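Local coordinates for protein dipeptidase AC. Metallo peptidase. MEROPS family M19 (Rhodobacter sphaeroides, PDB 3LY0) that probably hydrolyses dipeptides as a zinc-dependent metallodipeptidase, and binds a phosphinate mimic of L-Ala-D-Ala together with two zinc ions, at residues 140-148 with 167-175; 282-293 with 324-334. One frame throughout, in Å; residues are numbered along the deposited sequence.

Contact 1 (140-148 with 167-175); sequences GAEAIGADL and SRPTVFGHG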
ATOM      1  N   GLY A 140       8.540  -3.177  -3.607  1.00  9.12           N
ATOM      2  CA  GLY A 140       9.959  -3.213  -3.944  1.00  9.05           C
ATOM      3  C   GLY A 140      10.236  -4.534  -4.623  1.00 10.34           C
ATOM      4  O   GLY A 140       9.847  -5.591  -4.126  1.00 11.84           O
ATOM      5  N   ALA A 141      10.879  -4.484  -5.783  1.00  9.00           N
ATOM      6  CA  ALA A 141      11.021  -5.670  -6.611  1.00 10.03           C
ATOM      7  C   ALA A 141      12.406  -6.318  -6.530  1.00 10.48           C
ATOM      8  O   ALA A 141      12.846  -6.949  -7.492  1.00 10.56           O
ATOM      9  CB  ALA A 141      10.666  -5.340  -8.051  1.00 11.98           C
ATOM     10  N   GLU A 142      13.071  -6.188  -5.386  1.00 10.27           N
ATOM     11  CA  GLU A 142      14.406  -6.753  -5.225  1.00 11.14           C
ATOM     12  C   GLU A 142      14.460  -8.257  -5.456  1.00 10.59           C
ATOM     13  O   GLU A 142      15.490  -8.776  -5.882  1.00 11.36           O
ATOM     14  CB  GLU A 142      14.942  -6.468  -3.835  1.00 13.14           C
ATOM     15  CG  GLU A 142      15.276  -5.018  -3.594  1.00 12.43           C
ATOM     16  CD  GLU A 142      14.137  -4.217  -3.000  1.00 13.38           C
ATOM     17  OE1 GLU A 142      12.986  -4.704  -2.934  1.00 13.35           O
ATOM     18  OE2 GLU A 142      14.416  -3.076  -2.592  1.00 12.46           O
ATOM     19  N   ALA A 143      13.376  -8.964  -5.165  1.00 11.13           N
ATOM     20  CA  ALA A 143      13.360 -10.404  -5.373  1.00 10.98           C
ATOM     21  C   ALA A 143      13.269 -10.778  -6.851  1.00 11.38           C
ATOM     22  O   ALA A 143      13.296 -11.960  -7.189  1.00 12.60           O
ATOM     23  CB  ALA A 143      12.225 -11.037  -4.592  1.00 11.26           C
ATOM     24  N   ILE A 144      13.135  -9.777  -7.717  1.00 11.98           N
ATOM     25  CA  ILE A 144      13.100  -9.996  -9.160  1.00 12.48           C
ATOM     26  C   ILE A 144      14.429  -9.552  -9.769  1.00 11.54           C
ATOM     27  O   ILE A 144      14.829  -8.396  -9.632  1.00 12.09           O
ATOM     28  CB  ILE A 144      11.963  -9.176  -9.834  1.00 11.69           C
ATOM     29  CG1 ILE A 144      10.629  -9.328  -9.080  1.00 13.66           C
ATOM     30  CG2 ILE A 144      11.826  -9.551 -11.309  1.00 13.65           C
ATOM     31  CD1 ILE A 144      10.179 -10.757  -8.924  1.00 12.05           C
ATOM     32  N   GLY A 145      15.138 -10.466 -10.416  1.00 12.47           N
ATOM     33  CA  GLY A 145      16.367 -10.075 -11.081  1.00 12.48           C
ATOM     34  C   GLY A 145      16.084  -9.224 -12.305  1.00 12.14           C
ATOM     35  O   GLY A 145      14.962  -9.201 -12.805  1.00 12.82           O
ATOM     36  N   ALA A 146      17.108  -8.531 -12.801  1.00 14.84           N
ATOM     37  CA  ALA A 146      16.941  -7.682 -13.981  1.00 14.79           C
ATOM     38  C   ALA A 146      16.512  -8.476 -15.220  1.00 13.47           C
ATOM     39  O   ALA A 146      15.896  -7.940 -16.137  1.00 15.56           O
ATOM     40  CB  ALA A 146      18.223  -6.894 -14.257  1.00 17.01           C
ATOM     41  N   ASP A 147      16.822  -9.769 -15.222  1.00 14.49           N
ATOM     42  CA  ASP A 147      16.400 -10.681 -16.281  1.00 15.83           C
ATOM     43  C   ASP A 147      14.882 -10.911 -16.305  1.00 12.62           C
ATOM     44  O   ASP A 147      14.315 -11.325 -17.320  1.00 14.99           O
ATOM     45  CB  ASP A 147      17.119 -12.014 -16.080  1.00 15.90           C
ATOM     46  CG  ASP A 147      17.035 -12.487 -14.640  1.00 21.36           C
ATOM     47  OD1 ASP A 147      17.946 -12.184 -13.830  1.00 26.00           O
ATOM     48  OD2 ASP A 147      16.027 -13.119 -14.308  1.00 15.01           O
ATOM     49  N   LEU A 148      14.235 -10.633 -15.174  1.00 12.08           N
ATOM     50  CA  LEU A 148      12.789 -10.791 -15.000  1.00 12.61           C
ATOM     51  C   LEU A 148      12.287 -12.229 -14.851  1.00 11.83           C
ATOM     52  O   LEU A 148      11.079 -12.458 -14.782  1.00 11.75           O
ATOM     53  CB  LEU A 148      11.999 -10.083 -16.103  1.00 14.79           C
ATOM     54  CG  LEU A 148      12.308  -8.598 -16.305  1.00 12.68           C
ATOM     55  CD1 LEU A 148      11.347  -8.005 -17.308  1.00 16.64           C
ATOM     56  CD2 LEU A 148      12.214  -7.845 -14.998  1.00 14.47           C
ATOM     57  N   SER A 167      11.460   2.650  -0.641  1.00 10.12           N
ATOM     58  CA  SER A 167      12.276   3.861  -0.506  1.00  9.16           C
ATOM     59  C   SER A 167      13.759   3.473  -0.408  1.00 12.73           C
ATOM     60  O   SER A 167      14.400   3.638   0.635  1.00 11.38           O
ATOM     61  CB  SER A 167      11.798   4.682   0.690  1.00 11.01           C
ATOM     62  OG  SER A 167      10.600   5.388   0.366  1.00 10.31           O
ATOM     63  N   ARG A 168      14.279   2.935  -1.514  1.00 11.04           N
ATOM     64  CA  ARG A 168      15.588   2.290  -1.545  1.00 12.34           C
ATOM     65  C   ARG A 168      15.872   1.935  -3.001  1.00 11.52           C
ATOM     66  O   ARG A 168      14.961   1.547  -3.722  1.00 11.62           O
ATOM     67  CB  ARG A 168      15.528   1.025  -0.680  1.00 11.87           C
ATOM     68  CG  ARG A 168      16.794   0.178  -0.649  1.00 12.98           C
ATOM     69  CD  ARG A 168      16.605  -0.995   0.312  1.00 13.45           C
ATOM     70  NE  ARG A 168      15.473  -1.827  -0.096  1.00 10.82           N
ATOM     71  CZ  ARG A 168      14.666  -2.474   0.735  1.00 12.14           C
ATOM     72  NH1 ARG A 168      14.848  -2.412   2.046  1.00 11.72           N
ATOM     73  NH2 ARG A 168      13.665  -3.194   0.237  1.00 11.35           N
ATOM     74  N   PRO A 169      17.127   2.103  -3.455  1.00 11.28           N
ATOM     75  CA  PRO A 169      17.405   1.846  -4.873  1.00 11.78           C
ATOM     76  C   PRO A 169      17.258   0.367  -5.234  1.00 12.18           C
ATOM     77  O   PRO A 169      17.556  -0.491  -4.402  1.00 14.28           O
ATOM     78  CB  PRO A 169      18.870   2.287  -5.021  1.00 12.75           C
ATOM     79  CG  PRO A 169      19.445   2.168  -3.646  1.00 13.66           C
ATOM     80  CD  PRO A 169      18.318   2.587  -2.734  1.00 12.32           C
ATOM     81  N   THR A 170      16.812   0.088  -6.457  1.00 12.91           N
ATOM     82  CA  THR A 170      16.756  -1.282  -6.966  1.00 10.45           C
ATOM     83  C   THR A 170      17.365  -1.304  -8.365  1.00 12.23           C
ATOM     84  O   THR A 170      17.692  -0.250  -8.914  1.00 13.69           O
ATOM     85  CB  THR A 170      15.312  -1.798  -7.080  1.00 14.23           C
ATOM     86  OG1 THR A 170      14.653  -1.151  -8.176  1.00 16.32           O
ATOM     87  CG2 THR A 170      14.536  -1.573  -5.783  1.00 14.44           C
ATOM     88  N   VAL A 171      17.509  -2.492  -8.949  1.00 14.42           N
ATOM     89  CA  VAL A 171      17.989  -2.585 -10.327  1.00 14.37           C
ATOM     90  C   VAL A 171      17.010  -1.968 -11.327  1.00 11.98           C
ATOM     91  O   VAL A 171      17.323  -1.834 -12.506  1.00 13.36           O
ATOM     92  CB  VAL A 171      18.286  -4.048 -10.740  1.00 13.54           C
ATOM     93  CG1 VAL A 171      19.386  -4.631  -9.869  1.00 15.68           C
ATOM     94  CG2 VAL A 171      17.032  -4.914 -10.674  1.00 13.96           C
ATOM     95  N   PHE A 172      15.820  -1.587 -10.856  1.00 11.35           N
ATOM     96  CA  PHE A 172      14.747  -1.141 -11.745  1.00 10.85           C
ATOM     97  C   PHE A 172      14.538   0.369 -11.726  1.00 11.45           C
ATOM     98  O   PHE A 172      13.888   0.914 -12.606  1.00 12.02           O
ATOM     99  CB  PHE A 172      13.428  -1.835 -11.372  1.00 11.15           C
ATOM    100  CG  PHE A 172      13.501  -3.324 -11.451  1.00 11.22           C
ATOM    101  CD1 PHE A 172      13.639  -3.948 -12.678  1.00 13.34           C
ATOM    102  CD2 PHE A 172      13.457  -4.096 -10.306  1.00 11.27           C
ATOM    103  CE1 PHE A 172      13.732  -5.324 -12.769  1.00 14.30           C
ATOM    104  CE2 PHE A 172      13.556  -5.476 -10.387  1.00 13.39           C
ATOM    105  CZ  PHE A 172      13.685  -6.091 -11.617  1.00 13.58           C
ATOM    106  N   GLY A 173      15.085   1.029 -10.717  1.00 10.48           N
ATOM    107  CA  GLY A 173      14.829   2.441 -10.525  1.00 10.82           C
ATOM    108  C   GLY A 173      14.994   2.850  -9.086  1.00 12.69           C
ATOM    109  O   GLY A 173      15.609   2.140  -8.281  1.00 11.57           O
ATOM    110  N   HIS A 174      14.448   4.022  -8.773  1.00 11.64           N
ATOM    111  CA  HIS A 174      14.747   4.700  -7.525  1.00 11.10           C
ATOM    112  C   HIS A 174      13.518   5.169  -6.778  1.00 10.87           C
ATOM    113  O   HIS A 174      12.599   5.737  -7.365  1.00 11.86           O
ATOM    114  CB  HIS A 174      15.681   5.878  -7.803  1.00 11.63           C
ATOM    115  CG  HIS A 174      16.944   5.466  -8.485  1.00 12.68           C
ATOM    116  ND1 HIS A 174      18.045   5.022  -7.791  1.00 18.69           N
ATOM    117  CD2 HIS A 174      17.256   5.367  -9.798  1.00 15.88           C
ATOM    118  CE1 HIS A 174      18.997   4.692  -8.648  1.00 17.69           C
ATOM    119  NE2 HIS A 174      18.544   4.892  -9.872  1.00 17.73           N
ATOM    120  N   GLY A 175      13.518   4.903  -5.476  1.00 10.38           N
ATOM    121  CA  GLY A 175      12.455   5.345  -4.587  1.00  9.15           C
ATOM    122  C   GLY A 175      12.820   6.626  -3.858  1.00 11.62           C
ATOM    123  O   GLY A 175      13.996   7.007  -3.758  1.00 11.75           O
TER
HETATM  124  O   HOH W   1      13.357  -0.593  -2.959  1.00 11.50           O
HETATM  125  O   HOH W   2      17.029  -2.499  -2.762  1.00 14.35           O

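Contact 2 (282-293 with 324-334); sequences WEPVLRHLDHLI and ALQAAMRAHGY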
ATOM      1  N   TRP A 282      -9.691  14.151  13.091  1.00 15.21           N
ATOM      2  CA  TRP A 282     -10.167  13.738  11.767  1.00 13.98           C
ATOM      3  C   TRP A 282      -9.882  14.754  10.653  1.00 14.21           C
ATOM      4  O   TRP A 282      -9.865  14.393   9.474  1.00 14.66           O
ATOM      5  CB  TRP A 282     -11.668  13.431  11.804  1.00 13.54           C
ATOM      6  CG  TRP A 282     -12.026  12.289  12.682  1.00 15.27           C
ATOM      7  CD1 TRP A 282     -12.811  12.332  13.803  1.00 15.13           C
ATOM      8  CD2 TRP A 282     -11.617  10.923  12.532  1.00 13.50           C
ATOM      9  NE1 TRP A 282     -12.921  11.079  14.349  1.00 16.01           N
ATOM     10  CE2 TRP A 282     -12.191  10.197  13.594  1.00 15.83           C
ATOM     11  CE3 TRP A 282     -10.817  10.245  11.607  1.00 14.20           C
ATOM     12  CZ2 TRP A 282     -11.995   8.827  13.757  1.00 16.91           C
ATOM     13  CZ3 TRP A 282     -10.628   8.883  11.770  1.00 15.60           C
ATOM     14  CH2 TRP A 282     -11.208   8.193  12.835  1.00 15.45           C
ATOM     15  N   GLU A 283      -9.684  16.024  11.007  1.00 15.32           N
ATOM     16  CA  GLU A 283      -9.536  17.073   9.997  1.00 13.82           C
ATOM     17  C   GLU A 283      -8.510  16.756   8.898  1.00 14.00           C
ATOM     18  O   GLU A 283      -8.793  16.944   7.717  1.00 13.84           O
ATOM     19  CB  GLU A 283      -9.170  18.426  10.632  1.00 18.24           C
ATOM     20  CG  GLU A 283     -10.161  19.038  11.607  1.00 28.30           C
ATOM     21  CD  GLU A 283      -9.638  20.354  12.180  1.00 33.93           C
ATOM     22  OE1 GLU A 283      -8.498  20.740  11.833  1.00 36.52           O
ATOM     23  OE2 GLU A 283     -10.356  21.008  12.970  1.00 29.31           O
ATOM     24  N   PRO A 284      -7.302  16.306   9.279  1.00 14.14           N
ATOM     25  CA  PRO A 284      -6.317  16.068   8.214  1.00 15.32           C
ATOM     26  C   PRO A 284      -6.711  14.910   7.300  1.00 12.86           C
ATOM     27  O   PRO A 284      -6.413  14.934   6.104  1.00 12.69           O
ATOM     28  CB  PRO A 284      -5.032  15.726   8.989  1.00 14.93           C
ATOM     29  CG  PRO A 284      -5.245  16.361  10.354  1.00 15.78           C
ATOM     30  CD  PRO A 284      -6.706  16.182  10.621  1.00 15.43           C
ATOM     31  N   VAL A 285      -7.364  13.901   7.856  1.00 12.84           N
ATOM     32  CA  VAL A 285      -7.827  12.770   7.052  1.00 10.75           C
ATOM     33  C   VAL A 285      -8.811  13.266   5.990  1.00 13.64           C
ATOM     34  O   VAL A 285      -8.687  12.946   4.812  1.00 13.30           O
ATOM     35  CB  VAL A 285      -8.504  11.712   7.931  1.00 13.69           C
ATOM     36  CG1 VAL A 285      -9.105  10.597   7.074  1.00 14.65           C
ATOM     37  CG2 VAL A 285      -7.503  11.137   8.943  1.00 16.47           C
ATOM     38  N   LEU A 286      -9.773  14.084   6.406  1.00 14.04           N
ATOM     39  CA  LEU A 286     -10.781  14.578   5.475  1.00 14.55           C
ATOM     40  C   LEU A 286     -10.227  15.619   4.520  1.00 12.03           C
ATOM     41  O   LEU A 286     -10.715  15.780   3.405  1.00 13.56           O
ATOM     42  CB  LEU A 286     -11.973  15.145   6.244  1.00 14.22           C
ATOM     43  CG  LEU A 286     -12.788  14.069   6.955  1.00 20.56           C
ATOM     44  CD1 LEU A 286     -13.787  14.709   7.910  1.00 25.10           C
ATOM     45  CD2 LEU A 286     -13.479  13.161   5.936  1.00 22.83           C
ATOM     46  N   ARG A 287      -9.206  16.343   4.957  1.00 12.34           N
ATOM     47  CA  ARG A 287      -8.551  17.312   4.104  1.00 13.37           C
ATOM     48  C   ARG A 287      -7.926  16.585   2.915  1.00 12.19           C
ATOM     49  O   ARG A 287      -8.106  16.974   1.765  1.00 13.17           O
ATOM     50  CB  ARG A 287      -7.473  18.036   4.911  1.00 15.08           C
ATOM     51  CG  ARG A 287      -6.992  19.335   4.318  1.00 23.44           C
ATOM     52  CD  ARG A 287      -6.203  20.126   5.367  1.00 28.73           C
ATOM     53  NE  ARG A 287      -6.896  20.166   6.659  1.00 31.90           N
ATOM     54  CZ  ARG A 287      -6.353  19.820   7.829  1.00 28.26           C
ATOM     55  NH1 ARG A 287      -5.089  19.411   7.894  1.00 27.37           N
ATOM     56  NH2 ARG A 287      -7.076  19.891   8.944  1.00 31.77           N
ATOM     57  N   HIS A 288      -7.189  15.513   3.193  1.00 11.14           N
ATOM     58  CA  HIS A 288      -6.587  14.738   2.111  1.00 11.49           C
ATOM     59  C   HIS A 288      -7.638  14.075   1.236  1.00 11.48           C
ATOM     60  O   HIS A 288      -7.531  14.105   0.014  1.00 11.87           O
ATOM     61  CB  HIS A 288      -5.623  13.698   2.665  1.00 11.69           C
ATOM     62  CG  HIS A 288      -4.276  14.254   2.995  1.00 12.06           C
ATOM     63  ND1 HIS A 288      -3.256  14.343   2.069  1.00 11.12           N
ATOM     64  CD2 HIS A 288      -3.794  14.784   4.144  1.00 11.06           C
ATOM     65  CE1 HIS A 288      -2.197  14.891   2.643  1.00  9.88           C
ATOM     66  NE2 HIS A 288      -2.495  15.158   3.904  1.00 11.33           N
ATOM     67  N   LEU A 289      -8.652  13.480   1.855  1.00 12.12           N
ATOM     68  CA  LEU A 289      -9.693  12.819   1.063  1.00 11.39           C
ATOM     69  C   LEU A 289     -10.400  13.807   0.154  1.00 10.75           C
ATOM     70  O   LEU A 289     -10.605  13.530  -1.022  1.00 13.47           O
ATOM     71  CB  LEU A 289     -10.698  12.079   1.940  1.00 11.84           C
ATOM     72  CG  LEU A 289     -10.230  10.744   2.508  1.00 13.67           C
ATOM     73  CD1 LEU A 289     -11.248  10.230   3.510  1.00 15.79           C
ATOM     74  CD2 LEU A 289     -10.011   9.720   1.391  1.00 13.87           C
ATOM     75  N   ASP A 290     -10.755  14.972   0.684  1.00 12.31           N
ATOM     76  CA  ASP A 290     -11.402  15.981  -0.144  1.00 11.92           C
ATOM     77  C   ASP A 290     -10.523  16.368  -1.314  1.00 14.08           C
ATOM     78  O   ASP A 290     -10.997  16.509  -2.439  1.00 16.10           O
ATOM     79  CB  ASP A 290     -11.692  17.251   0.653  1.00 13.78           C
ATOM     80  CG  ASP A 290     -12.946  17.151   1.515  1.00 15.49           C
ATOM     81  OD1 ASP A 290     -13.734  16.188   1.377  1.00 17.36           O
ATOM     82  OD2 ASP A 290     -13.138  18.069   2.343  1.00 16.58           O
ATOM     83  N   HIS A 291      -9.239  16.579  -1.048  1.00 12.62           N
ATOM     84  CA  HIS A 291      -8.336  17.014  -2.105  1.00 13.26           C
ATOM     85  C   HIS A 291      -8.192  15.941  -3.177  1.00 13.54           C
ATOM     86  O   HIS A 291      -8.232  16.232  -4.374  1.00 14.37           O
ATOM     87  CB  HIS A 291      -6.961  17.405  -1.551  1.00 13.42           C
ATOM     88  CG  HIS A 291      -6.102  18.119  -2.543  1.00 13.70           C
ATOM     89  ND1 HIS A 291      -6.092  19.493  -2.657  1.00 19.39           N
ATOM     90  CD2 HIS A 291      -5.244  17.657  -3.480  1.00 14.12           C
ATOM     91  CE1 HIS A 291      -5.256  19.844  -3.618  1.00 20.34           C
ATOM     92  NE2 HIS A 291      -4.730  18.749  -4.133  1.00 14.98           N
ATOM     93  N   LEU A 292      -8.025  14.698  -2.740  1.00 10.90           N
ATOM     94  CA  LEU A 292      -7.902  13.579  -3.671  1.00 12.61           C
ATOM     95  C   LEU A 292      -9.179  13.395  -4.485  1.00 12.28           C
ATOM     96  O   LEU A 292      -9.119  13.257  -5.705  1.00 12.65           O
ATOM     97  CB  LEU A 292      -7.551  12.290  -2.927  1.00 12.41           C
ATOM     98  CG  LEU A 292      -6.168  12.280  -2.263  1.00 11.89           C
ATOM     99  CD1 LEU A 292      -6.033  11.065  -1.362  1.00 14.27           C
ATOM    100  CD2 LEU A 292      -5.071  12.268  -3.314  1.00 12.29           C
ATOM    101  N   ILE A 293     -10.325  13.418  -3.809  1.00 12.38           N
ATOM    102  CA  ILE A 293     -11.601  13.231  -4.487  1.00 13.29           C
ATOM    103  C   ILE A 293     -11.858  14.345  -5.491  1.00 14.50           C
ATOM    104  O   ILE A 293     -12.329  14.107  -6.600  1.00 15.42           O
ATOM    105  CB  ILE A 293     -12.761  13.121  -3.481  1.00 12.90           C
ATOM    106  CG1 ILE A 293     -12.615  11.826  -2.675  1.00 14.74           C
ATOM    107  CG2 ILE A 293     -14.106  13.133  -4.208  1.00 15.33           C
ATOM    108  CD1 ILE A 293     -13.474  11.753  -1.439  1.00 14.88           C
ATOM    109  N   ALA A 324     -15.157   3.987  13.103  1.00 14.62           N
ATOM    110  CA  ALA A 324     -15.031   5.374  13.549  1.00 14.65           C
ATOM    111  C   ALA A 324     -14.620   6.293  12.397  1.00 15.88           C
ATOM    112  O   ALA A 324     -15.101   7.422  12.283  1.00 16.32           O
ATOM    113  CB  ALA A 324     -14.041   5.483  14.697  1.00 17.48           C
ATOM    114  N   LEU A 325     -13.715   5.808  11.551  1.00 15.26           N
ATOM    115  CA  LEU A 325     -13.311   6.568  10.376  1.00 13.69           C
ATOM    116  C   LEU A 325     -14.517   6.827   9.472  1.00 13.20           C
ATOM    117  O   LEU A 325     -14.742   7.956   9.011  1.00 13.91           O
ATOM    118  CB  LEU A 325     -12.213   5.810   9.610  1.00 12.53           C
ATOM    119  CG  LEU A 325     -11.877   6.322   8.205  1.00 12.76           C
ATOM    120  CD1 LEU A 325     -11.415   7.765   8.227  1.00 14.84           C
ATOM    121  CD2 LEU A 325     -10.813   5.442   7.539  1.00 13.61           C
ATOM    122  N   GLN A 326     -15.301   5.782   9.242  1.00 13.47           N
ATOM    123  CA  GLN A 326     -16.491   5.906   8.401  1.00 13.60           C
ATOM    124  C   GLN A 326     -17.486   6.912   8.975  1.00 16.70           C
ATOM    125  O   GLN A 326     -18.073   7.696   8.235  1.00 15.75           O
ATOM    126  CB  GLN A 326     -17.147   4.551   8.177  1.00 12.82           C
ATOM    127  CG  GLN A 326     -16.328   3.637   7.281  1.00 13.68           C
ATOM    128  CD  GLN A 326     -17.042   2.344   6.965  1.00 16.84           C
ATOM    129  OE1 GLN A 326     -18.269   2.295   6.940  1.00 16.51           O
ATOM    130  NE2 GLN A 326     -16.278   1.283   6.719  1.00 15.49           N
ATOM    131  N   ALA A 327     -17.651   6.906  10.294  1.00 15.53           N
ATOM    132  CA  ALA A 327     -18.531   7.876  10.943  1.00 16.70           C
ATOM    133  C   ALA A 327     -18.088   9.320  10.710  1.00 16.43           C
ATOM    134  O   ALA A 327     -18.920  10.212  10.478  1.00 16.28           O
ATOM    135  CB  ALA A 327     -18.631   7.590  12.431  1.00 17.40           C
ATOM    136  N   ALA A 328     -16.781   9.568  10.789  1.00 15.41           N
ATOM    137  CA  ALA A 328     -16.248  10.902  10.522  1.00 16.02           C
ATOM    138  C   ALA A 328     -16.463  11.301   9.065  1.00 14.70           C
ATOM    139  O   ALA A 328     -16.782  12.453   8.757  1.00 17.13           O
ATOM    140  CB  ALA A 328     -14.760  10.982  10.894  1.00 16.36           C
ATOM    141  N   MET A 329     -16.273  10.340   8.165  1.00 14.45           N
ATOM    142  CA  MET A 329     -16.465  10.596   6.745  1.00 14.47           C
ATOM    143  C   MET A 329     -17.924  10.957   6.458  1.00 15.47           C
ATOM    144  O   MET A 329     -18.203  11.883   5.704  1.00 15.08           O
ATOM    145  CB  MET A 329     -16.018   9.382   5.919  1.00 14.01           C
ATOM    146  CG  MET A 329     -14.517   9.067   6.073  1.00 13.22           C
ATOM    147  SD  MET A 329     -13.983   7.477   5.359  1.00 11.07           S
ATOM    148  CE  MET A 329     -14.374   7.739   3.625  1.00 21.05           C
ATOM    149  N   ARG A 330     -18.844  10.233   7.075  1.00 14.50           N
ATOM    150  CA  ARG A 330     -20.268  10.520   6.896  1.00 15.98           C
ATOM    151  C   ARG A 330     -20.623  11.896   7.451  1.00 17.93           C
ATOM    152  O   ARG A 330     -21.354  12.666   6.816  1.00 18.06           O
ATOM    153  CB  ARG A 330     -21.128   9.453   7.564  1.00 16.88           C
ATOM    154  CG  ARG A 330     -21.067   8.104   6.879  1.00 19.11           C
ATOM    155  CD  ARG A 330     -22.180   7.205   7.371  1.00 25.65           C
ATOM    156  NE  ARG A 330     -22.294   5.996   6.566  1.00 29.83           N
ATOM    157  CZ  ARG A 330     -22.020   4.779   7.015  1.00 32.99           C
ATOM    158  NH1 ARG A 330     -21.618   4.612   8.268  1.00 37.11           N
ATOM    159  NH2 ARG A 330     -22.153   3.733   6.214  1.00 34.44           N
ATOM    160  N   ALA A 331     -20.101  12.208   8.634  1.00 16.53           N
ATOM    161  CA  ALA A 331     -20.381  13.501   9.266  1.00 17.64           C
ATOM    162  C   ALA A 331     -19.868  14.665   8.425  1.00 19.85           C
ATOM    163  O   ALA A 331     -20.435  15.762   8.438  1.00 19.66           O
ATOM    164  CB  ALA A 331     -19.789  13.560  10.675  1.00 17.15           C
ATOM    165  N   HIS A 332     -18.781  14.418   7.698  1.00 16.24           N
ATOM    166  CA  HIS A 332     -18.168  15.407   6.829  1.00 17.41           C
ATOM    167  C   HIS A 332     -19.044  15.673   5.605  1.00 16.80           C
ATOM    168  O   HIS A 332     -18.879  16.680   4.917  1.00 22.03           O
ATOM    169  CB  HIS A 332     -16.792  14.902   6.391  1.00 16.85           C
ATOM    170  CG  HIS A 332     -15.949  15.939   5.727  1.00 15.90           C
ATOM    171  ND1 HIS A 332     -15.509  17.069   6.382  1.00 18.17           N
ATOM    172  CD2 HIS A 332     -15.438  16.003   4.473  1.00 15.58           C
ATOM    173  CE1 HIS A 332     -14.777  17.794   5.554  1.00 19.95           C
ATOM    174  NE2 HIS A 332     -14.722  17.170   4.390  1.00 18.74           N
ATOM    175  N   GLY A 333     -19.955  14.753   5.323  1.00 16.02           N
ATOM    176  CA  GLY A 333     -20.928  14.960   4.264  1.00 18.31           C
ATOM    177  C   GLY A 333     -20.892  13.988   3.100  1.00 18.71           C
ATOM    178  O   GLY A 333     -21.630  14.155   2.125  1.00 18.93           O
ATOM    179  N   TYR A 334     -20.043  12.970   3.175  1.00 17.51           N
ATOM    180  CA  TYR A 334     -19.995  11.991   2.097  1.00 16.15           C
ATOM    181  C   TYR A 334     -21.248  11.127   2.132  1.00 14.99           C
ATOM    182  O   TYR A 334     -21.529  10.480   3.139  1.00 17.58           O
ATOM    183  CB  TYR A 334     -18.765  11.087   2.217  1.00 15.22           C
ATOM    184  CG  TYR A 334     -17.422  11.773   2.077  1.00 13.98           C
ATOM    185  CD1 TYR A 334     -17.312  13.097   1.657  1.00 15.66           C
ATOM    186  CD2 TYR A 334     -16.251  11.072   2.346  1.00 15.14           C
ATOM    187  CE1 TYR A 334     -16.063  13.704   1.530  1.00 14.16           C
ATOM    188  CE2 TYR A 334     -15.016  11.669   2.227  1.00 13.95           C
ATOM    189  CZ  TYR A 334     -14.920  12.978   1.824  1.00 14.13           C
ATOM    190  OH  TYR A 334     -13.667  13.546   1.715  1.00 13.82           O
TER

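Contact 1 (140-148 with 167-175)
E142 and T170 bring the two loops closest, 6.2 Å between their CA atoms; neither loop is helix or strand, and each is folded by type I beta turns, A141 to I144, G145 to L148 and T170 to G173. F172 reaches from the 167-175 loop into the two turns of the other. Its ring edge meets the carbonyl oxygens that close them: F172 CE2 lies 3.3 Å from A141 O, and F172 CZ is 3.6 Å from G145 O. A141 CB packs against F172 CE2, and L148 CD2 comes obliquely to F172 CE1 at 3.7 Å. An ST turn, F172 N to T170 OG1 at 3.0 Å, fixes the backbone that presents the ring. The polar half is a side-on salt bridge: R168 gives both NE and NH2 to one atom, E142 OE2, NH2 at 2.9 Å. With CG opposite its backbone N (chi1 177°), R168 bends at chi3 (59°) to reach it. Both nitrogens approach from one face of the carboxylate, whose plane stands 67° from the guanidinium. Two waters also donate to E142 OE2 and tie it to R168 O and P169 O, so four donors converge on this buried oxygen. R168 NH1 also bonds S61 OG and NH2 V59 O; its side chain lies about 8 Å from the bound phosphinate. Helix 149-157 packs on I144, helix 89-109 on E142, and helix 192-204 on A146, L148 and F172.

Contact 2 (282-293 with 324-334)
Two outer helices of this TIM-barrel-type metallopeptidase pack here, 283-293 against 324-332, and W282 begins the seam by laying its indole beside the second helix. The axes approach to 10.6 Å and cross at -63°. A328 CB sits over one face of the W282 indole, a CH-pi contact 3.5 Å from the centroid of the five-membered ring, while the far end of the six-membered ring reaches A324 and L325. Were the indole of W282 cut back to an alanine, A328 CB would probably lose its aromatic cover and a gap would open beside A324 and L325. L325 CD1 also meets V285 CG1, at the side of the seam that faces strand 260-263, where V285 and L289 rest on L263.

One turn on, L286 lies over the imidazole of H332, with CB 3.8 Å from the ring centroid and almost on its normal. With CG anti to the backbone N (chi1 -168°), H332 sends its ring out toward the first helix, where it meets D290 coming from the opposite direction. H332 NE2 donates to D290 OD2 at 2.7 Å, nearly straight at 170°, from the syn side and somewhat out of the carboxylate plane. The other carboxylate oxygen is used by Y334, which follows the Schellman motif at G333 that ends the second helix. D290 thus grips two side chains with its two oxygens, which should hold the carboxylate against rotation and probably favours its charged form. Next to this polar pair, L289 CD1 meets M329 CE at 4.0 Å, and I293 CD1 approaches the phenol ring obliquely. Y334 OH lies 3.3 Å from L289 CB. Y334 OH donates to D290 OD1 at 2.7 Å, from above the carboxylate plane.

In the fold
Along the chain, strand 132-139 ends at E139, which binds both zinc ions, and runs straight into 140-148; helix 149-157 and strand 159-163 follow before 167-175 returns to close contact 1. The contact thus joins the loops that leave two neighbouring parallel strands of the barrel. Contact 2 opens only later, at 282-293, and closes after strand 301-303 when helix 322-332 comes back against helix 283-296. The two are in series, neither nested nor crossed, and lie on opposite sides of the chain's centre, about 16 Å apart at their nearest atoms. Contact 1 borders the active-site side, whereas contact 2 ties together two helices of the outer layer.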